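PDB 3F7W: putative fructosamine-3-kinase from Thermobifida fusca YX, which probably acts as a small-molecule kinase, perhaps phosphorylating the fructosamine adducts that sugars form with amines. Local coordinates for residues Ala111-Gly116 against Glu220-Met225; Glu147-Pro152 against Ala213-His218; Leu226-Leu231 against Leu257-Pro262; Pro246-Glu249 against Ala253-Pro256. One frame throughout, in Å; residues are numbered along the deposited sequence. Where two conformers were deposited one is given.

Followed from the N terminus, the chain closes two nested pairs of loops in series. Contact 1 closes the outer loop of the first pair, bringing the end of helix 99-114 to the start of helix 219-229. Nested inside it, contact 2 ties helix 141-159 to residues 213-218, which lead straight into that second helix. Contact 3 then opens on the later turns of helix 219-229 and closes on helix 251-270, with contact 4 nested within it as a short loop onto the first turns of that same helix. No loops cross. The backbone O of Ala-224 accepts from Gln-259, Glu-220 forms a salt bridge with Arg-254, and the backbone O of Arg-149 accepts from His-261.

Contact 1 of 4, residues Ala111-Gly116 against Glu220-Met225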
# COMPACT_ATOMS: atom_id res chain seq x y z
N ALA A 111 -3.26 10.72 11.33
CA ALA A 111 -3.16 9.99 12.61
C ALA A 111 -2.50 8.62 12.40
O ALA A 111 -1.71 8.16 13.21
CB ALA A 111 -4.53 9.84 13.26
N MSE A 112 -2.85 7.99 11.28
CA MSE A 112 -2.30 6.69 10.89
C MSE A 112 -0.78 6.83 10.75
O MSE A 112 -0.04 6.08 11.39
CB MSE A 112 -2.88 6.18 9.56
CG MSE A 112 -2.31 4.84 9.11
SE MSE A 112 -3.13 4.29 7.44
CE MSE A 112 -1.87 5.29 6.32
N HIS A 113 -0.33 7.77 9.93
CA HIS A 113 1.11 7.99 9.73
C HIS A 113 1.86 8.32 11.03
O HIS A 113 2.95 7.78 11.29
CB HIS A 113 1.34 9.12 8.75
CG HIS A 113 1.02 8.78 7.33
ND1 HIS A 113 0.87 9.73 6.36
CD2 HIS A 113 0.85 7.58 6.72
CE1 HIS A 113 0.65 9.14 5.20
NE2 HIS A 113 0.59 7.84 5.40
N LEU A 114 1.28 9.20 11.83
CA LEU A 114 1.95 9.71 13.04
C LEU A 114 1.95 8.75 14.23
O LEU A 114 2.58 9.03 15.26
CB LEU A 114 1.39 11.09 13.40
CG LEU A 114 2.15 12.27 12.74
CD1 LEU A 114 2.36 12.11 11.22
CD2 LEU A 114 1.42 13.55 13.00
N ALA A 115 1.26 7.62 14.12
CA ALA A 115 1.47 6.51 15.06
C ALA A 115 2.97 6.17 15.09
O ALA A 115 3.49 5.77 16.11
CB ALA A 115 0.62 5.32 14.64
N GLY A 116 3.65 6.36 13.96
CA GLY A 116 5.10 6.29 13.92
C GLY A 116 5.66 4.88 13.96
O GLY A 116 4.98 3.92 14.26
N GLU A 220 5.40 10.92 2.96
CA GLU A 220 5.22 11.48 1.62
C GLU A 220 4.94 10.42 0.56
O GLU A 220 4.29 10.71 -0.42
CB GLU A 220 6.39 12.39 1.23
CG GLU A 220 6.41 13.73 2.04
CD GLU A 220 7.63 14.62 1.76
OE1 GLU A 220 8.19 14.59 0.64
OE2 GLU A 220 7.99 15.37 2.67
N ALA A 221 5.41 9.17 0.78
CA ALA A 221 5.15 8.07 -0.15
C ALA A 221 3.67 7.88 -0.38
O ALA A 221 3.22 7.80 -1.52
CB ALA A 221 5.79 6.74 0.36
N ASP A 222 2.89 7.81 0.69
CA ASP A 222 1.45 7.52 0.55
C ASP A 222 0.74 8.66 -0.18
O ASP A 222 -0.08 8.44 -1.07
CB ASP A 222 0.79 7.31 1.93
CG ASP A 222 0.95 5.86 2.48
OD1 ASP A 222 1.47 4.94 1.80
OD2 ASP A 222 0.54 5.64 3.65
N LEU A 223 1.08 9.89 0.18
CA LEU A 223 0.47 11.06 -0.46
C LEU A 223 0.89 11.17 -1.92
O LEU A 223 0.11 11.61 -2.76
CB LEU A 223 0.82 12.33 0.32
CG LEU A 223 -0.13 12.70 1.47
CD1 LEU A 223 -0.54 11.47 2.25
CD2 LEU A 223 0.51 13.73 2.38
N ALA A 224 2.12 10.76 -2.23
CA ALA A 224 2.60 10.78 -3.61
C ALA A 224 1.88 9.70 -4.44
O ALA A 224 1.65 9.89 -5.62
CB ALA A 224 4.11 10.58 -3.67
N MSE A 225 1.53 8.58 -3.81
CA MSE A 225 0.79 7.52 -4.50
C MSE A 225 -0.63 7.97 -4.79
O MSE A 225 -1.17 7.65 -5.85
CB MSE A 225 0.80 6.21 -3.70
CG MSE A 225 0.20 5.05 -4.40
SE MSE A 225 1.26 4.61 -6.00
CE MSE A 225 0.80 2.69 -6.27
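His-113, close to the end of helix 99-114, faces Asp-222 in the first turns of helix 219-229, and their CA atoms, 9.2 Å apart, are the closest pair of the two backbones. Only side chains can span such a gap, and the imidazole does most of the work. Its CG lies anti to the carbonyl carbon (chi1 -73°), which sends the ring across the gap with its NE2 edge leading. NE2 of His-113 donates to OD2 of Asp-222 over 2.8 Å, with an N-H...O angle of 160°. The acceptor lies in the ring plane, but the carboxylate is turned 36° against the ring and is met on its anti side, somewhat out of its own plane. Met-112, a selenomethionine, bends at its selenium so that CE comes to 3.6 Å from OD2 of Asp-222, crossing that side chain at about a right angle and placing a methyl group beside the bonded oxygen. At the other ring nitrogen, ND1 of His-113 is bonded to the hydroxyl of Tyr-241, so both nitrogens are held and the ring is fixed in its rotation. With an alanine here, OD2 of Asp-222 would probably lose its side-chain donor and Tyr-241 OH its partner. Asp-222 also accepts the backbone N of His-192 at OD2 and that of Gly-193 at OD1, residues that probably belong to the counterpart of the kinase catalytic loop. A buried aspartate early in helix 219-229, bonded to a histidine at the end of helix 99-114, is consistent with the His-Asp pairing between helices known from the C-lobe of protein kinases.

Contact 2 of 4, residues Glu147-Pro152 against Ala213-His218; sequences EQRILP and AAHGGH
Arg-149 drives its guanidinium edge-on into the face of the His-215 ring instead of stacking flat on it. Arg-149 NH2 sits 3.3 Å above the ring plane of His-215, over its centre, and the two planes stand 74° apart. Among single atoms, Arg-149 NH2 comes within 3.3 Å of CD2 of His-215, and Arg-149 NE lies 3.3 Å from NE2 of the same ring. The two side chains arrive from opposite directions: arginine out of helix 141-159, histidine out of the loop that precedes helix 219-229. A bend at chi2 (-68°) swings the arginine chain back beside its own helix, where NH1 of Arg-149 donates to the carbonyl O of Gln-148 over 3.0 Å, coming from above that carbonyl's plane. That turn of the helix is widened to a pi-type turn. Further bonds from NH1 to the carbonyl O of Asp-134 and from NH2 to OD1 of Asn-135 hold the group in its orientation. The imidazole is restrained as well: ND1 of His-215 donates in the ring plane to the carbonyl O of Ala-213, 2.8 Å away at an N-H...O angle of 151°, which presents the ring face to the arginine. Both residues are buried, and Met-133 and Phe-144 touch each of them. The backbones of Ala-213 and His-215 pair with His-192 and Ile-191. The arrangement, with helix 141-159 of the helical lobe packed against the segment that follows strand 206-209 and leads into helix 219-229, is consistent with the region after the metal-binding loop in kinase-like folds.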
# COMPACT_ATOMS: atom_id res chain seq x y z
N GLU A 147 18.18 1.13 -1.66
CA GLU A 147 18.61 -0.27 -1.62
C GLU A 147 17.44 -1.26 -1.53
O GLU A 147 17.53 -2.38 -2.06
CB GLU A 147 19.53 -0.50 -0.44
CG GLU A 147 20.80 0.35 -0.48
CD GLU A 147 21.56 0.34 0.83
OE1 GLU A 147 21.48 -0.65 1.55
OE2 GLU A 147 22.29 1.31 1.12
N GLN A 148 16.36 -0.83 -0.88
CA GLN A 148 15.19 -1.70 -0.63
C GLN A 148 13.90 -1.33 -1.38
O GLN A 148 12.98 -2.16 -1.45
CB GLN A 148 14.93 -1.77 0.89
CG GLN A 148 16.12 -2.44 1.58
CD GLN A 148 16.07 -2.48 3.10
OE1 GLN A 148 17.12 -2.41 3.72
NE2 GLN A 148 14.86 -2.64 3.71
N ARG A 149 13.81 -0.11 -1.91
CA ARG A 149 12.62 0.32 -2.64
C ARG A 149 12.83 0.63 -4.13
O ARG A 149 11.87 0.60 -4.90
CB ARG A 149 11.94 1.50 -1.92
CG ARG A 149 11.34 1.13 -0.50
CD ARG A 149 10.16 0.19 -0.63
NE ARG A 149 9.63 -0.28 0.64
CZ ARG A 149 10.11 -1.32 1.32
NH1 ARG A 149 11.17 -2.00 0.89
NH2 ARG A 149 9.53 -1.69 2.46
N ILE A 150 14.08 0.91 -4.52
CA ILE A 150 14.38 1.27 -5.91
C ILE A 150 15.19 0.19 -6.62
O ILE A 150 14.74 -0.36 -7.63
CB ILE A 150 15.11 2.64 -6.03
CG1 ILE A 150 14.24 3.77 -5.45
CG2 ILE A 150 15.47 2.95 -7.52
CD1 ILE A 150 12.89 3.94 -6.14
N LEU A 151 16.38 -0.10 -6.11
CA LEU A 151 17.33 -0.94 -6.86
C LEU A 151 16.78 -2.33 -7.22
O LEU A 151 16.94 -2.79 -8.35
CB LEU A 151 18.68 -1.04 -6.14
CG LEU A 151 19.58 0.20 -6.24
CD1 LEU A 151 20.85 0.14 -5.35
CD2 LEU A 151 19.99 0.42 -7.70
N PRO A 152 16.15 -3.02 -6.25
CA PRO A 152 15.66 -4.36 -6.60
C PRO A 152 14.70 -4.40 -7.81
O PRO A 152 14.83 -5.28 -8.66
CB PRO A 152 15.02 -4.85 -5.28
CG PRO A 152 15.66 -4.05 -4.22
CD PRO A 152 15.90 -2.69 -4.84
N ALA A 213 0.60 -2.66 1.82
CA ALA A 213 1.96 -3.23 1.81
C ALA A 213 2.70 -2.46 2.94
O ALA A 213 3.62 -1.67 2.72
CB ALA A 213 2.63 -3.06 0.43
N ALA A 214 2.22 -2.65 4.16
CA ALA A 214 2.47 -1.73 5.25
C ALA A 214 3.91 -1.84 5.77
O ALA A 214 4.47 -2.93 5.88
CB ALA A 214 1.45 -1.93 6.42
N HIS A 215 4.49 -0.68 6.07
CA HIS A 215 5.82 -0.65 6.67
C HIS A 215 6.13 0.73 7.19
O HIS A 215 5.36 1.68 6.97
CB HIS A 215 6.89 -1.10 5.65
CG HIS A 215 6.95 -0.28 4.39
ND1 HIS A 215 6.06 -0.44 3.36
CD2 HIS A 215 7.81 0.70 3.98
CE1 HIS A 215 6.36 0.37 2.36
NE2 HIS A 215 7.42 1.07 2.70
N GLY A 216 7.26 0.82 7.89
CA GLY A 216 7.86 2.10 8.25
C GLY A 216 8.45 2.72 7.01
O GLY A 216 9.35 2.14 6.39
N GLY A 217 7.94 3.89 6.63
CA GLY A 217 8.29 4.52 5.35
C GLY A 217 8.20 6.02 5.51
O GLY A 217 7.85 6.52 6.59
N HIS A 218 8.51 6.74 4.44
CA HIS A 218 8.31 8.17 4.44
C HIS A 218 6.84 8.43 4.20
O HIS A 218 6.27 7.93 3.24
CB HIS A 218 9.17 8.83 3.37
CG HIS A 218 9.44 10.27 3.63
ND1 HIS A 218 8.43 11.20 3.80
CD2 HIS A 218 10.60 10.94 3.79
CE1 HIS A 218 8.97 12.39 4.01
NE2 HIS A 218 10.29 12.26 4.01

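Contact 3 of 4, residues Leu226-Leu231 against Leu257-Pro262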
# COMPACT_ATOMS: atom_id res chain seq x y z
N LEU A 226 -1.24 8.68 -3.85
CA LEU A 226 -2.57 9.28 -4.10
C LEU A 226 -2.52 10.21 -5.32
O LEU A 226 -3.41 10.20 -6.18
CB LEU A 226 -3.09 10.02 -2.87
CG LEU A 226 -3.49 9.14 -1.69
CD1 LEU A 226 -3.79 10.05 -0.47
CD2 LEU A 226 -4.69 8.22 -2.07
N ALA A 227 -1.44 10.97 -5.43
CA ALA A 227 -1.26 11.89 -6.51
C ALA A 227 -0.96 11.15 -7.83
O ALA A 227 -1.47 11.55 -8.86
CB ALA A 227 -0.12 12.91 -6.17
N LEU A 228 -0.17 10.08 -7.79
CA LEU A 228 0.30 9.44 -9.01
C LEU A 228 -0.85 9.01 -9.93
O LEU A 228 -0.83 9.29 -11.13
CB LEU A 228 1.19 8.27 -8.66
CG LEU A 228 1.82 7.47 -9.80
CD1 LEU A 228 2.61 8.38 -10.70
CD2 LEU A 228 2.74 6.40 -9.23
N PHE A 229 -1.83 8.30 -9.38
CA PHE A 229 -2.99 7.87 -10.18
C PHE A 229 -4.23 8.69 -9.88
O PHE A 229 -5.32 8.44 -10.41
CB PHE A 229 -3.23 6.38 -10.00
CG PHE A 229 -2.05 5.55 -10.41
CD1 PHE A 229 -1.85 5.22 -11.73
CD2 PHE A 229 -1.10 5.18 -9.47
CE1 PHE A 229 -0.72 4.51 -12.11
CE2 PHE A 229 0.02 4.46 -9.84
CZ PHE A 229 0.20 4.14 -11.19
N GLY A 230 -4.06 9.71 -9.05
CA GLY A 230 -5.12 10.67 -8.77
C GLY A 230 -6.08 10.12 -7.71
O GLY A 230 -6.08 8.92 -7.42
N LEU A 231 -6.91 11.01 -7.17
CA LEU A 231 -7.89 10.64 -6.15
C LEU A 231 -8.98 11.67 -6.18
O LEU A 231 -8.68 12.86 -6.32
CB LEU A 231 -7.26 10.69 -4.76
CG LEU A 231 -8.12 10.17 -3.60
CD1 LEU A 231 -8.17 8.62 -3.61
CD2 LEU A 231 -7.62 10.72 -2.25
N LEU A 257 10.02 12.04 -6.77
CA LEU A 257 11.00 11.20 -6.09
C LEU A 257 10.30 10.03 -5.45
O LEU A 257 10.70 8.87 -5.62
CB LEU A 257 11.76 12.00 -5.03
CG LEU A 257 12.75 11.23 -4.14
CD1 LEU A 257 13.89 10.66 -4.95
CD2 LEU A 257 13.26 12.14 -3.01
N HIS A 258 9.22 10.33 -4.73
CA HIS A 258 8.45 9.32 -4.01
C HIS A 258 7.58 8.41 -4.87
O HIS A 258 7.07 7.41 -4.36
CB HIS A 258 7.60 9.97 -2.93
CG HIS A 258 8.40 10.52 -1.80
ND1 HIS A 258 9.00 9.70 -0.86
CD2 HIS A 258 8.73 11.78 -1.46
CE1 HIS A 258 9.66 10.44 0.00
NE2 HIS A 258 9.51 11.71 -0.34
N GLN A 259 7.42 8.77 -6.14
CA GLN A 259 6.68 7.99 -7.10
C GLN A 259 7.56 6.98 -7.85
O GLN A 259 7.05 6.13 -8.57
CB GLN A 259 5.98 8.92 -8.10
CG GLN A 259 4.84 9.72 -7.46
CD GLN A 259 4.17 10.73 -8.37
OE1 GLN A 259 4.76 11.19 -9.35
NE2 GLN A 259 2.96 11.14 -8.00
N LEU A 260 8.87 7.06 -7.67
CA LEU A 260 9.77 6.17 -8.40
C LEU A 260 9.60 4.71 -8.00
O LEU A 260 9.57 3.83 -8.86
CB LEU A 260 11.23 6.63 -8.25
CG LEU A 260 11.54 7.99 -8.90
CD1 LEU A 260 13.01 8.38 -8.64
CD2 LEU A 260 11.23 8.02 -10.40
N HIS A 261 9.43 4.45 -6.70
CA HIS A 261 9.25 3.08 -6.23
C HIS A 261 8.00 2.45 -6.87
O HIS A 261 8.12 1.41 -7.52
CB HIS A 261 9.18 3.01 -4.68
CG HIS A 261 8.60 1.74 -4.17
ND1 HIS A 261 9.24 0.52 -4.33
CD2 HIS A 261 7.43 1.48 -3.53
CE1 HIS A 261 8.49 -0.44 -3.80
NE2 HIS A 261 7.38 0.12 -3.32
N PRO A 262 6.80 3.05 -6.68
CA PRO A 262 5.61 2.42 -7.29
C PRO A 262 5.72 2.30 -8.77
O PRO A 262 5.24 1.31 -9.33
CB PRO A 262 4.46 3.37 -6.91
CG PRO A 262 5.09 4.62 -6.48
CD PRO A 262 6.42 4.22 -5.89
O HOH W 1 1.42 13.11 -9.81
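Leu-228 and Gln-259 carry most of this contact, at the point where the two backbones come closest, CA to CA 6.8 Å. Its van der Waals part has two pieces. The amide end of Gln-259 lies against the backbone and base of Leu-228, NE2 reaching to 3.4 Å from CB, while CD1 of the leucine rests 3.7 Å from the glutamine CD. The second branch turns to the proline: CD2 of Leu-228 meets CG of Pro-262 at 4.0 Å. With CG anti to the backbone N (chi1 -179°), the leucine directs one methyl to each partner.

The polar part centres on the glutamine amide. Although NE2 of Gln-259 lies 3.3 Å from the backbone N of Leu-228, both atoms are donors and no bond joins them. NE2 of Gln-259 instead donates to the carbonyl O of Ala-224, one turn earlier in helix 219-229, and to a water 3.1 Å away. That water in turn donates weakly, over 3.4 Å, to the carbonyl O of Ala-227. With two acceptors for its N-H groups, the amide is held in its rotation against the helix.

One flank of helix 219-229 thus lies against helix 251-270. Leu-226, its CB pointing away from helix 251-270, and Ala-227 pack against Leu-234 of helix 234-244, whereas helix 251-270 is covered by helix 141-159 through Tyr-145 and Ile-150.

Contact 4 of 4, residues Pro246-Glu249 against Ala253-Pro256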
# COMPACT_ATOMS: atom_id res chain seq x y z
N PRO A 246 1.39 18.91 9.17
CA PRO A 246 1.94 19.57 7.99
C PRO A 246 3.19 18.89 7.45
O PRO A 246 4.11 18.59 8.20
CB PRO A 246 2.28 20.99 8.50
CG PRO A 246 2.17 20.91 10.01
CD PRO A 246 1.14 19.87 10.26
N LEU A 247 3.20 18.67 6.14
CA LEU A 247 4.35 18.10 5.49
C LEU A 247 5.54 19.10 5.56
O LEU A 247 5.34 20.32 5.67
CB LEU A 247 3.99 17.72 4.04
CG LEU A 247 3.05 16.52 3.84
CD1 LEU A 247 2.59 16.46 2.41
CD2 LEU A 247 3.72 15.20 4.22
N ALA A 248 6.76 18.58 5.52
CA ALA A 248 7.97 19.39 5.49
C ALA A 248 7.99 20.26 4.25
O ALA A 248 7.44 19.90 3.20
CB ALA A 248 9.20 18.49 5.52
N GLU A 249 8.60 21.43 4.39
CA GLU A 249 8.68 22.41 3.33
C GLU A 249 9.25 21.76 2.06
O GLU A 249 10.21 20.99 2.14
CB GLU A 249 9.59 23.57 3.80
CG GLU A 249 9.71 24.70 2.84
CD GLU A 249 10.56 25.85 3.40
OE1 GLU A 249 11.25 25.67 4.43
OE2 GLU A 249 10.52 26.95 2.79
N ALA A 253 7.54 19.54 -4.59
CA ALA A 253 8.66 19.29 -5.50
C ALA A 253 9.22 17.86 -5.38
O ALA A 253 9.78 17.33 -6.35
CB ALA A 253 9.79 20.31 -5.26
N ARG A 254 9.08 17.27 -4.20
CA ARG A 254 9.54 15.89 -3.95
C ARG A 254 8.55 14.78 -4.36
O ARG A 254 8.88 13.60 -4.26
CB ARG A 254 9.90 15.71 -2.48
CG ARG A 254 11.11 16.51 -2.03
CD ARG A 254 11.55 16.13 -0.61
NE ARG A 254 10.50 16.41 0.38
CZ ARG A 254 10.34 17.58 1.00
NH1 ARG A 254 11.16 18.60 0.77
NH2 ARG A 254 9.35 17.72 1.86
N ILE A 255 7.37 15.14 -4.84
CA ILE A 255 6.39 14.13 -5.26
C ILE A 255 6.95 13.12 -6.27
O ILE A 255 6.82 11.93 -6.06
CB ILE A 255 5.04 14.75 -5.70
CG1 ILE A 255 4.35 15.40 -4.47
CG2 ILE A 255 4.15 13.67 -6.36
CD1 ILE A 255 3.13 16.18 -4.80
N PRO A 256 7.57 13.57 -7.38
CA PRO A 256 8.16 12.55 -8.29
C PRO A 256 9.15 11.55 -7.65
O PRO A 256 9.12 10.35 -7.99
CB PRO A 256 8.87 13.40 -9.36
CG PRO A 256 8.20 14.72 -9.32
CD PRO A 256 7.71 14.93 -7.92
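Arg-254 turns the edge of its guanidinium toward the backbone of Ala-248 and Glu-249, and the bonding follows from how that flat group meets two successive carbonyls. The carbonyl O of Glu-249 lies in the guanidinium plane, 2.9 Å from NH1 of Arg-254 at a fairly straight N-H...O angle of 163°. NH2 of Arg-254 approaches the carbonyl O of Ala-248 less favourably, over 3.2 Å and from above that carbonyl's plane, with an angle of 138°. A weak third bond runs from NH2 of Arg-254 back to the O of Glu-249 at 3.4 Å. A bend at chi3 (-62°) turns the end of the arginine back toward the loop just ahead of its own helix, and CB of Ala-248 flanks NH2. Glu-249 enters through its backbone carbonyl, its CB pointing away from the arginine. NH2 also forms a salt bridge with OE2 of Glu-220, on helix 219-229. A leucine in place of Arg-254 would probably leave both loop carbonyls without these donors and the Glu-220 charge without its mate. In chemical terms, one cation joins an acidic side chain of helix 219-229 to backbone oxygens of the surface loop leading into helix 251-270, with the loop held through its main chain.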